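Tylactone synthase starter module and modules 1 & 2 (Streptomyces fradiae, PDB 2Z5L) carries the first ketoreductase of the tylosin polyketide synthase, which probably reduces a beta-keto group of the growing chain and so sets the configuration of a hydroxyl. Local coordinates at residues Ala322-Leu327 / Ala370-Gln375; Thr261-Gly266 / Val288-Arg293; Gly48-Val53 / Arg73-Ala78; Thr67-Glu72 / Ala216-Ala221; Trp430-Gly435 / Arg450-Met455. All coordinates share one frame; numbering follows the deposited sequence.

Interaction 1 of 5, residues Ala322-Leu327 / Ala370-Gln375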
# COMPACT_ATOMS: atom_id res chain seq x y z
N ALA A 322 15.53 10.29 0.57
CA ALA A 322 16.12 9.00 0.24
C ALA A 322 17.65 9.09 0.23
O ALA A 322 18.33 8.10 -0.03
CB ALA A 322 15.62 8.53 -1.12
N GLU A 323 18.18 10.28 0.51
CA GLU A 323 19.62 10.51 0.55
C GLU A 323 20.15 10.02 1.90
O GLU A 323 19.71 10.49 2.96
CB GLU A 323 19.91 12.00 0.38
CG GLU A 323 21.30 12.35 -0.10
CD GLU A 323 21.48 13.85 -0.29
OE1 GLU A 323 21.82 14.54 0.69
OE2 GLU A 323 21.27 14.33 -1.43
N ARG A 324 21.08 9.08 1.87
CA ARG A 324 21.65 8.52 3.10
C ARG A 324 22.34 9.50 4.03
O ARG A 324 21.90 9.73 5.16
CB ARG A 324 22.63 7.39 2.77
CG ARG A 324 21.98 6.03 2.70
CD ARG A 324 22.92 4.97 3.25
NE ARG A 324 23.40 5.31 4.59
CZ ARG A 324 24.65 5.66 4.88
NH1 ARG A 324 24.98 5.95 6.13
NH2 ARG A 324 25.57 5.69 3.93
N ASP A 325 23.44 10.07 3.54
CA ASP A 325 24.24 11.04 4.28
C ASP A 325 23.42 12.13 4.96
O ASP A 325 23.62 12.43 6.14
CB ASP A 325 25.26 11.68 3.33
CG ASP A 325 26.47 10.80 3.07
OD1 ASP A 325 26.39 9.57 3.33
OD2 ASP A 325 27.51 11.33 2.61
N ALA A 326 22.48 12.73 4.22
CA ALA A 326 21.65 13.81 4.74
C ALA A 326 20.78 13.40 5.94
O ALA A 326 20.74 14.11 6.95
CB ALA A 326 20.78 14.39 3.63
N LEU A 327 20.10 12.26 5.84
CA LEU A 327 19.28 11.79 6.96
C LEU A 327 20.15 11.31 8.11
O LEU A 327 19.89 11.65 9.26
CB LEU A 327 18.32 10.66 6.56
CG LEU A 327 16.95 10.98 5.92
CD1 LEU A 327 16.09 9.71 5.85
CD2 LEU A 327 16.24 12.04 6.76
N ALA A 370 11.16 6.08 4.39
CA ALA A 370 10.78 5.31 5.57
C ALA A 370 11.76 4.17 5.84
O ALA A 370 12.05 3.84 6.99
CB ALA A 370 9.38 4.75 5.39
N GLU A 371 12.27 3.57 4.77
CA GLU A 371 13.20 2.46 4.93
C GLU A 371 14.54 2.95 5.49
O GLU A 371 15.16 2.25 6.29
CB GLU A 371 13.38 1.73 3.58
CG GLU A 371 14.23 0.46 3.63
CD GLU A 371 13.63 -0.66 4.50
OE1 GLU A 371 12.46 -1.05 4.27
OE2 GLU A 371 14.35 -1.15 5.40
N LEU A 372 14.97 4.14 5.09
CA LEU A 372 16.22 4.71 5.60
C LEU A 372 16.07 5.12 7.07
O LEU A 372 17.00 4.97 7.86
CB LEU A 372 16.65 5.92 4.78
CG LEU A 372 17.35 5.60 3.47
CD1 LEU A 372 17.55 6.85 2.67
CD2 LEU A 372 18.71 4.92 3.76
N LEU A 373 14.91 5.67 7.42
CA LEU A 373 14.67 6.08 8.79
C LEU A 373 14.63 4.84 9.67
O LEU A 373 15.03 4.87 10.84
CB LEU A 373 13.34 6.83 8.92
CG LEU A 373 13.23 8.18 8.21
CD1 LEU A 373 11.76 8.60 8.20
CD2 LEU A 373 14.09 9.22 8.89
N HIS A 374 14.15 3.75 9.09
CA HIS A 374 14.06 2.47 9.78
C HIS A 374 15.47 1.97 10.16
O HIS A 374 15.67 1.47 11.26
CB HIS A 374 13.36 1.45 8.88
CG HIS A 374 13.48 0.03 9.34
ND1 HIS A 374 12.85 -0.44 10.47
CD2 HIS A 374 14.15 -1.02 8.81
CE1 HIS A 374 13.11 -1.73 10.61
NE2 HIS A 374 13.90 -2.11 9.62
N GLN A 375 16.42 2.12 9.24
CA GLN A 375 17.79 1.66 9.44
C GLN A 375 18.70 2.61 10.22
O GLN A 375 19.56 2.16 10.98
CB GLN A 375 18.42 1.36 8.09
CG GLN A 375 17.57 0.45 7.21
CD GLN A 375 17.95 0.49 5.74
OE1 GLN A 375 18.46 1.50 5.24
NE2 GLN A 375 17.69 -0.61 5.03
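L372 is the side chain that meets most of the 322-327 segment, and it does so with three different carbons. It sits on helix 356-376, just after A370 and E371, which pack on L414 of helix 402-419. With CG turned beside the backbone N (chi1 -80°), the two methyls of L372 spread over the entry to helix 324-333. CD1 comes up to the carbonyl of A322, 3.1 Å from its O, a close contact of a methyl with a backbone oxygen. CD2 instead lies 3.6 Å from CG of R324, whose chain passes roughly at right angles to the leucine and is bent at chi2 and chi3. Nearer the backbone, CB of L372 is 4.0 Å from CD1 of L327, in the first turn of the helix with E323 at its N-cap position. Next comes L373, whose CB does not aim at the other segment but whose end swings nearer. Its CD2 meets CD1 of L327 at 3.7 Å, the two leucines crossing almost perpendicularly; L373 also packs on V339 and H341 of strand 338-341. Two neighbouring helices of the Rossmann fold are thus joined on one face of the sheet, over strand 338-341. What holds them here is dispersion and the exclusion of water, deepest at L327 and L373 and giving way to solvent at R324, without a directional bond from one segment to the other.

Interaction 2 of 5, residues Thr261-Gly266 / Val288-Arg293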
# COMPACT_ATOMS: atom_id res chain seq x y z
N THR A 261 13.04 15.34 21.21
CA THR A 261 13.22 15.75 19.81
C THR A 261 12.25 15.01 18.89
O THR A 261 12.13 13.79 18.95
CB THR A 261 14.69 15.52 19.35
OG1 THR A 261 15.58 16.15 20.27
CG2 THR A 261 14.92 16.13 17.96
N VAL A 262 11.55 15.75 18.04
CA VAL A 262 10.62 15.15 17.10
C VAL A 262 11.09 15.44 15.68
O VAL A 262 11.29 16.59 15.29
CB VAL A 262 9.18 15.69 17.30
CG1 VAL A 262 8.23 15.01 16.33
CG2 VAL A 262 8.71 15.44 18.73
N LEU A 263 11.31 14.37 14.92
CA LEU A 263 11.76 14.48 13.53
C LEU A 263 10.53 14.36 12.63
O LEU A 263 9.77 13.40 12.75
CB LEU A 263 12.72 13.34 13.19
CG LEU A 263 13.18 13.25 11.74
CD1 LEU A 263 13.86 14.56 11.31
CD2 LEU A 263 14.17 12.08 11.60
N ILE A 264 10.36 15.33 11.74
CA ILE A 264 9.23 15.34 10.82
C ILE A 264 9.68 15.51 9.37
O ILE A 264 10.15 16.59 9.00
CB ILE A 264 8.24 16.49 11.13
CG1 ILE A 264 7.55 16.25 12.47
CG2 ILE A 264 7.21 16.61 10.00
CD1 ILE A 264 6.87 17.50 13.02
N THR A 265 9.52 14.47 8.55
CA THR A 265 9.90 14.64 7.15
C THR A 265 8.73 15.29 6.41
O THR A 265 7.59 15.26 6.89
CB THR A 265 10.33 13.31 6.48
OG1 THR A 265 9.20 12.47 6.26
CG2 THR A 265 11.34 12.56 7.37
N GLY A 266 9.01 15.92 5.28
CA GLY A 266 7.96 16.61 4.55
C GLY A 266 7.34 17.65 5.46
O GLY A 266 6.14 17.89 5.44
N VAL A 288 12.63 18.94 14.34
CA VAL A 288 13.62 18.90 13.27
C VAL A 288 12.80 18.63 12.02
O VAL A 288 12.23 17.56 11.88
CB VAL A 288 14.62 17.77 13.51
CG1 VAL A 288 15.49 17.59 12.29
CG2 VAL A 288 15.48 18.12 14.72
N LEU A 289 12.74 19.62 11.13
CA LEU A 289 11.96 19.50 9.91
C LEU A 289 12.84 19.35 8.68
O LEU A 289 13.81 20.08 8.51
CB LEU A 289 11.08 20.74 9.76
CG LEU A 289 10.34 21.19 11.02
CD1 LEU A 289 9.70 22.54 10.76
CD2 LEU A 289 9.31 20.17 11.44
N THR A 290 12.49 18.40 7.83
CA THR A 290 13.28 18.23 6.62
C THR A 290 12.39 18.56 5.45
O THR A 290 11.18 18.36 5.51
CB THR A 290 13.79 16.79 6.47
OG1 THR A 290 12.75 15.98 5.93
CG2 THR A 290 14.19 16.23 7.84
N SER A 291 13.00 19.11 4.40
CA SER A 291 12.28 19.47 3.19
C SER A 291 13.24 19.54 2.01
O SER A 291 14.45 19.64 2.19
CB SER A 291 11.58 20.82 3.36
OG SER A 291 12.52 21.87 3.50
N ARG A 292 12.67 19.49 0.81
CA ARG A 292 13.41 19.53 -0.44
C ARG A 292 14.33 20.75 -0.59
O ARG A 292 15.46 20.62 -1.04
CB ARG A 292 12.43 19.48 -1.62
CG ARG A 292 11.10 20.23 -1.37
CD ARG A 292 9.98 19.28 -0.93
NE ARG A 292 9.20 19.75 0.21
CZ ARG A 292 9.13 19.11 1.38
NH1 ARG A 292 9.80 17.98 1.54
NH2 ARG A 292 8.39 19.59 2.38
N ARG A 293 13.83 21.92 -0.22
CA ARG A 293 14.59 23.17 -0.31
C ARG A 293 15.24 23.54 1.01
O ARG A 293 16.10 24.41 1.06
CB ARG A 293 13.68 24.33 -0.74
CG ARG A 293 13.00 24.16 -2.10
CD ARG A 293 13.80 24.77 -3.23
NE ARG A 293 14.02 26.22 -3.10
CZ ARG A 293 15.19 26.78 -2.79
NH1 ARG A 293 16.25 26.02 -2.58
NH2 ARG A 293 15.30 28.10 -2.71
O HOH W 1 11.17 15.50 3.53
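L263 and V288 face one side of the sheet and I264 and L289 the other, as two hydrophobic pairs on parallel strands. On the first side the two slant across each other. L263 throws its CG away from the backbone N (chi1 175°), which brings CD1 within 3.6 Å of V288 CG1; beyond them V331 and L330 of helix 324-333 lie over this side. On the second, I264 and L289 run alongside each other and point the same way, with I264 CB 3.8 Å from L289 CD2, while A276 and L279 of helix 270-281 touch I264. T265 and T290 lie side by side, T290 OG1 standing 3.6 Å from T265 CB; the hydroxyl of T265 turns to H341. Between the strands, V288 N gives to V262 O, I264 N to V288 O (2.9 Å, nearly straight) and T290 N to I264 O. At the C-terminal end a water takes the N-H of G266 at 2.8 Å, bonds to T290 OG1 at 2.9 Å and accepts weakly from R292 NH1, whose guanidinium turns an edge to G266 CA. Strand 261-265, helix 270-281 and strand 286-291 form the beta-alpha-beta unit opening the KR domain's Rossmann fold, the part that binds the nucleotide cofactor in related short-chain reductases. Chemically it is apolar along the strands, with backbone bonds, and polar and hydrated where what looks like the glycine-rich turn begins.

Interaction 3 of 5, residues Gly48-Val53 / Arg73-Ala78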
# COMPACT_ATOMS: atom_id res chain seq x y z
N GLY A 48 -10.29 -23.33 -17.56
CA GLY A 48 -9.91 -23.05 -18.94
C GLY A 48 -8.42 -23.20 -19.21
O GLY A 48 -7.67 -23.77 -18.41
N ARG A 49 -7.98 -22.68 -20.34
CA ARG A 49 -6.57 -22.76 -20.70
C ARG A 49 -5.75 -21.73 -19.93
O ARG A 49 -5.90 -20.52 -20.13
CB ARG A 49 -6.38 -22.56 -22.20
CG ARG A 49 -7.12 -21.37 -22.77
CD ARG A 49 -7.12 -21.47 -24.28
NE ARG A 49 -5.76 -21.38 -24.81
CZ ARG A 49 -5.39 -21.83 -26.01
NH1 ARG A 49 -6.27 -22.42 -26.80
NH2 ARG A 49 -4.13 -21.68 -26.41
N CYS A 50 -4.89 -22.22 -19.04
CA CYS A 50 -4.05 -21.35 -18.24
C CYS A 50 -2.67 -21.20 -18.83
O CYS A 50 -2.16 -22.08 -19.53
CB CYS A 50 -3.89 -21.92 -16.83
SG CYS A 50 -5.39 -22.20 -15.93
N LEU A 51 -2.06 -20.06 -18.52
CA LEU A 51 -0.72 -19.75 -18.96
C LEU A 51 0.07 -19.40 -17.70
O LEU A 51 -0.17 -18.37 -17.09
CB LEU A 51 -0.72 -18.55 -19.91
CG LEU A 51 0.61 -18.16 -20.55
CD1 LEU A 51 1.02 -19.18 -21.61
CD2 LEU A 51 0.46 -16.78 -21.22
N LEU A 52 0.99 -20.28 -17.30
CA LEU A 52 1.80 -20.01 -16.12
C LEU A 52 3.01 -19.20 -16.55
O LEU A 52 3.84 -19.70 -17.30
CB LEU A 52 2.29 -21.30 -15.48
CG LEU A 52 1.23 -22.34 -15.14
CD1 LEU A 52 1.92 -23.53 -14.50
CD2 LEU A 52 0.18 -21.76 -14.20
N VAL A 53 3.10 -17.96 -16.06
CA VAL A 53 4.22 -17.07 -16.36
C VAL A 53 5.15 -17.08 -15.16
O VAL A 53 4.73 -16.82 -14.04
CB VAL A 53 3.75 -15.62 -16.57
CG1 VAL A 53 4.93 -14.75 -16.99
CG2 VAL A 53 2.65 -15.57 -17.63
N ARG A 73 -8.50 -29.81 -13.16
CA ARG A 73 -9.67 -28.96 -13.01
C ARG A 73 -10.20 -28.51 -14.35
O ARG A 73 -10.98 -27.56 -14.44
CB ARG A 73 -9.33 -27.74 -12.15
CG ARG A 73 -9.07 -28.09 -10.71
CD ARG A 73 -8.62 -26.88 -9.93
NE ARG A 73 -8.75 -27.11 -8.50
CZ ARG A 73 -9.91 -27.14 -7.85
NH1 ARG A 73 -11.05 -26.95 -8.51
NH2 ARG A 73 -9.94 -27.37 -6.55
N GLY A 74 -9.78 -29.21 -15.39
CA GLY A 74 -10.21 -28.88 -16.74
C GLY A 74 -9.44 -27.69 -17.28
O GLY A 74 -10.01 -26.81 -17.93
N ALA A 75 -8.15 -27.66 -17.01
CA ALA A 75 -7.33 -26.57 -17.49
C ALA A 75 -6.24 -27.07 -18.41
O ALA A 75 -5.64 -28.12 -18.18
CB ALA A 75 -6.71 -25.82 -16.32
N SER A 76 -6.01 -26.33 -19.49
CA SER A 76 -4.98 -26.67 -20.46
C SER A 76 -3.82 -25.72 -20.17
O SER A 76 -3.83 -24.56 -20.57
CB SER A 76 -5.51 -26.45 -21.87
OG SER A 76 -4.61 -27.00 -22.83
N VAL A 77 -2.81 -26.24 -19.46
CA VAL A 77 -1.66 -25.44 -19.07
C VAL A 77 -0.54 -25.29 -20.11
O VAL A 77 -0.21 -26.23 -20.84
CB VAL A 77 -1.03 -25.99 -17.76
CG1 VAL A 77 -0.06 -24.97 -17.18
CG2 VAL A 77 -2.13 -26.33 -16.77
N ALA A 78 0.03 -24.09 -20.17
CA ALA A 78 1.12 -23.77 -21.09
C ALA A 78 2.01 -22.73 -20.41
O ALA A 78 1.63 -21.57 -20.30
CB ALA A 78 0.56 -23.20 -22.38
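A strand-helix-strand connection from strand 49-54 through helix 60-71 to strand 80-81 brings the run 73-78 alongside strand 49-54, C50 and V77 lying beside each other. The backbones run the same way, their end-to-end directions 34° apart. S76 N donates to G48 O at 3.2 Å, approaching from above the carbonyl plane rather than within it. Then C50 N donates to S76 O and A78 N to C50 O, both weak and bent. CA-H groups add to this ladder, V77 CA lying 3.4 Å from C50 O. Side chains meet on the helix side: C50 SG comes 3.9 Å from A75 CB, and L52 crosses V77 obliquely with its CG 3.6 Å from V77 CG1. V77 CG1 lies opposite the backbone N (chi1 -166°), which carries it to the leucine, and T67 of helix 60-71 touches both residues. L51 goes the other way, toward L95, S98 and M99 of helix 88-99. The pairing carries on past A78, where L52 bonds to L80 of strand 80-81. A parallel edge strand reached through a helix, with helices 60-71 and 88-99 packed against strand 49-54, is consistent with the Rossmann-like structural subdomain of polyketide ketoreductases.

Interaction 4 of 5, residues Thr67-Glu72 / Ala216-Ala221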
# COMPACT_ATOMS: atom_id res chain seq x y z
N THR A 67 0.75 -27.07 -12.69
CA THR A 67 0.22 -27.65 -13.92
C THR A 67 -0.72 -28.81 -13.60
O THR A 67 -1.83 -28.89 -14.13
CB THR A 67 1.37 -28.17 -14.81
OG1 THR A 67 2.36 -28.80 -14.00
CG2 THR A 67 2.02 -27.01 -15.56
N THR A 68 -0.28 -29.69 -12.71
CA THR A 68 -1.07 -30.85 -12.31
C THR A 68 -2.40 -30.46 -11.66
O THR A 68 -3.47 -30.87 -12.11
CB THR A 68 -0.29 -31.73 -11.30
OG1 THR A 68 1.01 -32.02 -11.83
CG2 THR A 68 -1.03 -33.03 -11.04
N VAL A 69 -2.31 -29.65 -10.61
CA VAL A 69 -3.49 -29.19 -9.89
C VAL A 69 -4.49 -28.50 -10.82
O VAL A 69 -5.69 -28.78 -10.77
CB VAL A 69 -3.10 -28.22 -8.76
CG1 VAL A 69 -4.34 -27.84 -7.96
CG2 VAL A 69 -2.07 -28.87 -7.85
N LEU A 70 -3.99 -27.61 -11.67
CA LEU A 70 -4.85 -26.88 -12.60
C LEU A 70 -5.50 -27.79 -13.65
O LEU A 70 -6.70 -27.68 -13.91
CB LEU A 70 -4.04 -25.78 -13.31
CG LEU A 70 -3.55 -24.62 -12.44
CD1 LEU A 70 -2.65 -23.70 -13.25
CD2 LEU A 70 -4.74 -23.87 -11.89
N SER A 71 -4.72 -28.68 -14.24
CA SER A 71 -5.23 -29.61 -15.25
C SER A 71 -6.32 -30.49 -14.67
O SER A 71 -7.32 -30.77 -15.33
CB SER A 71 -4.10 -30.48 -15.80
OG SER A 71 -3.19 -29.72 -16.58
N GLU A 72 -6.13 -30.94 -13.43
CA GLU A 72 -7.13 -31.78 -12.80
C GLU A 72 -8.40 -30.98 -12.55
O GLU A 72 -9.28 -31.43 -11.81
CB GLU A 72 -6.60 -32.33 -11.47
CG GLU A 72 -5.40 -33.23 -11.60
CD GLU A 72 -5.01 -33.86 -10.27
OE1 GLU A 72 -4.77 -33.10 -9.31
OE2 GLU A 72 -4.96 -35.10 -10.20
N ALA A 216 -2.20 -27.04 -0.49
CA ALA A 216 -1.90 -25.63 -0.67
C ALA A 216 -2.15 -25.26 -2.13
O ALA A 216 -2.98 -24.41 -2.43
CB ALA A 216 -0.45 -25.34 -0.30
N LEU A 217 -1.43 -25.92 -3.03
CA LEU A 217 -1.59 -25.66 -4.45
C LEU A 217 -3.03 -25.95 -4.86
O LEU A 217 -3.60 -25.27 -5.71
CB LEU A 217 -0.65 -26.53 -5.27
CG LEU A 217 0.84 -26.26 -5.08
CD1 LEU A 217 1.62 -27.23 -5.93
CD2 LEU A 217 1.18 -24.81 -5.46
N GLU A 218 -3.63 -26.95 -4.22
CA GLU A 218 -5.00 -27.33 -4.52
C GLU A 218 -5.94 -26.17 -4.24
O GLU A 218 -6.70 -25.75 -5.13
CB GLU A 218 -5.42 -28.54 -3.66
CG GLU A 218 -5.81 -29.77 -4.47
CD GLU A 218 -7.00 -29.52 -5.38
OE1 GLU A 218 -6.85 -28.78 -6.38
OE2 GLU A 218 -8.10 -30.07 -5.10
N LEU A 219 -5.89 -25.65 -3.02
CA LEU A 219 -6.73 -24.52 -2.63
C LEU A 219 -6.55 -23.36 -3.62
O LEU A 219 -7.53 -22.73 -4.04
CB LEU A 219 -6.37 -24.05 -1.21
CG LEU A 219 -6.55 -25.03 -0.05
CD1 LEU A 219 -6.00 -24.42 1.24
CD2 LEU A 219 -8.02 -25.37 0.12
N ALA A 220 -5.30 -23.11 -3.99
CA ALA A 220 -4.96 -22.04 -4.93
C ALA A 220 -5.78 -22.15 -6.20
O ALA A 220 -6.41 -21.19 -6.64
CB ALA A 220 -3.47 -22.10 -5.26
N ALA A 221 -5.78 -23.34 -6.79
CA ALA A 221 -6.53 -23.59 -8.01
C ALA A 221 -8.01 -23.32 -7.79
O ALA A 221 -8.70 -22.81 -8.68
CB ALA A 221 -6.33 -25.02 -8.46
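V69 points from helix 60-71 toward helix 214-224, and its two methyls part, CG1 toward E218 and A221, CG2 toward L217 CB. From CB, CG1 leaves opposite the backbone N (chi1 -176°) and goes into the angle between E218 and A221. It presses on A221 CB at 3.5 Å, tighter than usual for two carbons. Roughly at right angles to that contact, E218 OE1 is 3.1 Å from CG1, so the carboxylate oxygen rests against a methyl. CG1 also reaches the backbone, with L217 O 3.5 Å away. The second methyl, CG2, lies beside the V69 backbone N and meets L217 CB at 3.8 Å, the valine and leucine chains crossing at about a right angle. The two helices themselves cross at -44°, the axes of these short segments 9.1 Å apart, with the small A221 taking CG1 of V69. Both belong to the N-terminal part, probably the Rossmann-like structural subdomain of such ketoreductases, where helix 60-71 lies against strand 49-54 and helix 214-224 comes just before strand 232-236. L70, next to V69, turns partly toward strand 49-54, packing on C50 and L52, but its CD2 still comes within 4.0 Å of A221 CB. E218 bends back at chi2 (-60°), which brings its OE1 round to V69; the same oxygen has a long, weak ion pair with R73 NE.

Interaction 5 of 5, residues Trp430-Gly435 / Arg450-Met455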
# COMPACT_ATOMS: atom_id res chain seq x y z
N TRP A 430 -4.39 7.16 5.52
CA TRP A 430 -5.29 8.30 5.48
C TRP A 430 -6.23 8.33 4.29
O TRP A 430 -6.00 7.68 3.27
CB TRP A 430 -4.48 9.60 5.52
CG TRP A 430 -3.68 9.76 6.78
CD1 TRP A 430 -2.36 9.45 6.96
CD2 TRP A 430 -4.18 10.17 8.06
NE1 TRP A 430 -2.01 9.63 8.28
CE2 TRP A 430 -3.11 10.06 8.97
CE3 TRP A 430 -5.42 10.60 8.53
CZ2 TRP A 430 -3.24 10.38 10.33
CZ3 TRP A 430 -5.56 10.92 9.89
CH2 TRP A 430 -4.47 10.80 10.77
N GLY A 431 -7.30 9.09 4.46
CA GLY A 431 -8.28 9.28 3.41
C GLY A 431 -7.99 10.68 2.92
O GLY A 431 -6.86 11.15 3.08
N LEU A 432 -8.98 11.35 2.35
CA LEU A 432 -8.79 12.72 1.86
C LEU A 432 -8.56 13.69 3.00
O LEU A 432 -9.30 13.68 3.99
CB LEU A 432 -10.02 13.16 1.07
CG LEU A 432 -10.33 12.35 -0.19
CD1 LEU A 432 -11.67 12.82 -0.80
CD2 LEU A 432 -9.20 12.55 -1.16
N TRP A 433 -7.55 14.55 2.86
CA TRP A 433 -7.22 15.54 3.88
C TRP A 433 -7.86 16.91 3.67
O TRP A 433 -7.69 17.54 2.63
CB TRP A 433 -5.71 15.73 4.00
CG TRP A 433 -5.09 14.84 5.03
CD1 TRP A 433 -4.99 13.48 4.98
CD2 TRP A 433 -4.51 15.25 6.27
NE1 TRP A 433 -4.38 13.01 6.12
CE2 TRP A 433 -4.07 14.07 6.93
CE3 TRP A 433 -4.31 16.48 6.90
CZ2 TRP A 433 -3.45 14.10 8.18
CZ3 TRP A 433 -3.69 16.51 8.14
CH2 TRP A 433 -3.27 15.32 8.77
N GLY A 434 -8.60 17.37 4.68
CA GLY A 434 -9.18 18.70 4.65
C GLY A 434 -8.18 19.77 4.28
O GLY A 434 -6.97 19.53 4.31
N GLY A 435 -8.68 20.95 3.95
CA GLY A 435 -8.09 22.19 4.42
C GLY A 435 -7.22 22.86 3.37
O GLY A 435 -7.05 22.33 2.27
N ARG A 450 -16.54 8.80 -5.37
CA ARG A 450 -16.90 7.50 -4.84
C ARG A 450 -17.51 7.60 -3.44
O ARG A 450 -18.11 6.64 -2.95
CB ARG A 450 -15.68 6.57 -4.82
CG ARG A 450 -15.21 6.09 -6.20
CD ARG A 450 -13.88 5.32 -6.11
NE ARG A 450 -13.98 4.09 -5.34
CZ ARG A 450 -12.94 3.35 -4.96
NH1 ARG A 450 -13.14 2.24 -4.25
NH2 ARG A 450 -11.70 3.71 -5.29
N GLY A 451 -17.37 8.75 -2.80
CA GLY A 451 -17.93 8.92 -1.46
C GLY A 451 -17.02 9.32 -0.31
O GLY A 451 -17.49 9.41 0.83
N LEU A 452 -15.74 9.57 -0.57
CA LEU A 452 -14.85 9.98 0.51
C LEU A 452 -15.01 11.46 0.77
O LEU A 452 -15.20 12.25 -0.15
CB LEU A 452 -13.38 9.72 0.17
CG LEU A 452 -12.87 8.29 0.04
CD1 LEU A 452 -11.35 8.31 0.24
CD2 LEU A 452 -13.51 7.39 1.05
N ARG A 453 -14.94 11.84 2.04
CA ARG A 453 -15.08 13.24 2.43
C ARG A 453 -13.77 13.74 3.03
O ARG A 453 -13.06 12.99 3.70
CB ARG A 453 -16.21 13.38 3.45
CG ARG A 453 -17.58 13.09 2.87
CD ARG A 453 -18.67 13.01 3.95
NE ARG A 453 -18.45 11.91 4.89
CZ ARG A 453 -19.42 11.28 5.54
NH1 ARG A 453 -20.68 11.63 5.34
NH2 ARG A 453 -19.14 10.30 6.40
N ALA A 454 -13.44 15.00 2.77
CA ALA A 454 -12.21 15.59 3.28
C ALA A 454 -12.26 15.71 4.81
O ALA A 454 -13.06 16.47 5.35
CB ALA A 454 -12.00 16.97 2.66
N MET A 455 -11.40 14.97 5.50
CA MET A 455 -11.36 15.00 6.95
C MET A 455 -10.81 16.33 7.44
O MET A 455 -9.93 16.91 6.80
CB MET A 455 -10.48 13.88 7.47
CG MET A 455 -10.96 12.49 7.11
SD MET A 455 -9.86 11.29 7.84
CE MET A 455 -8.74 11.05 6.50
O HOH W 2 -11.78 10.76 3.69
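M455 meets the 430-435 loop through its backbone, CB, CG and terminal methyl. Its backbone N-H gives a nearly straight bond to L432 O (2.9 Å), the donor tilted 30° from the carbonyl plane. The M455 carbonyl faces G434 N, but the fit there is too tight in the model to trust. Farther out, the chain runs extended to SD and then bends at chi3, setting the terminal methyl CE 3.2 Å from G431 N. The same methyl lies in the plane of the W430 ring at its edge, 3.9 Å from CE3. L432 is the second anchor: it points toward L452, its CD1 3.7 Å from L452 CB, the two leucines slanting past each other. A454 adds its CB against G434 CA at 3.9 Å. A water links the two segments, donating to R453 O at 2.6 Å and accepting weakly from L432 N.

Behind this shell, W430 has one ring face under W433 NE1, which stands 3.0 Å above the plane toward the rim, and its ring also meets that of F389. A Schellman motif at G451 ends helix 442-450 and turns the chain into 452-455, where R453 forms a salt bridge with D479. L452 rests on V478, V480 and F485. The loop leaving strand 426-430 of the Rossmann fold, which in related reductases leads into the region covering the active site, is therefore tied by a firm bond from M455 N to L432 O in a single bridge pairing W433 with M455, by apolar contacts of L432 with L452 and the M455 methyl with W430, and by a water on R453 O.

In the fold
From the N terminus, interaction 3 comes first, returning the chain to strand 49-54 after helix 60-71. Interaction 4 crosses it: 67-72 lies inside the loop that interaction 3 closes, while 216-221 lies far beyond it. The two touch, and R73 faces E218. Interaction 2 closes the short loop through helix 270-281, and interaction 1 follows in series, joining helices 324-333 and 356-376; L373 of the latter rests on L263 and T265 of interaction 2. Interaction 5 closes last, around helix 442-450, with its nearest atoms about 10 Å from those of interaction 2. Interactions 3 and 4 thus tie the outer edge of the N-terminal part, their centres about 52 and 50 Å from that of interaction 2.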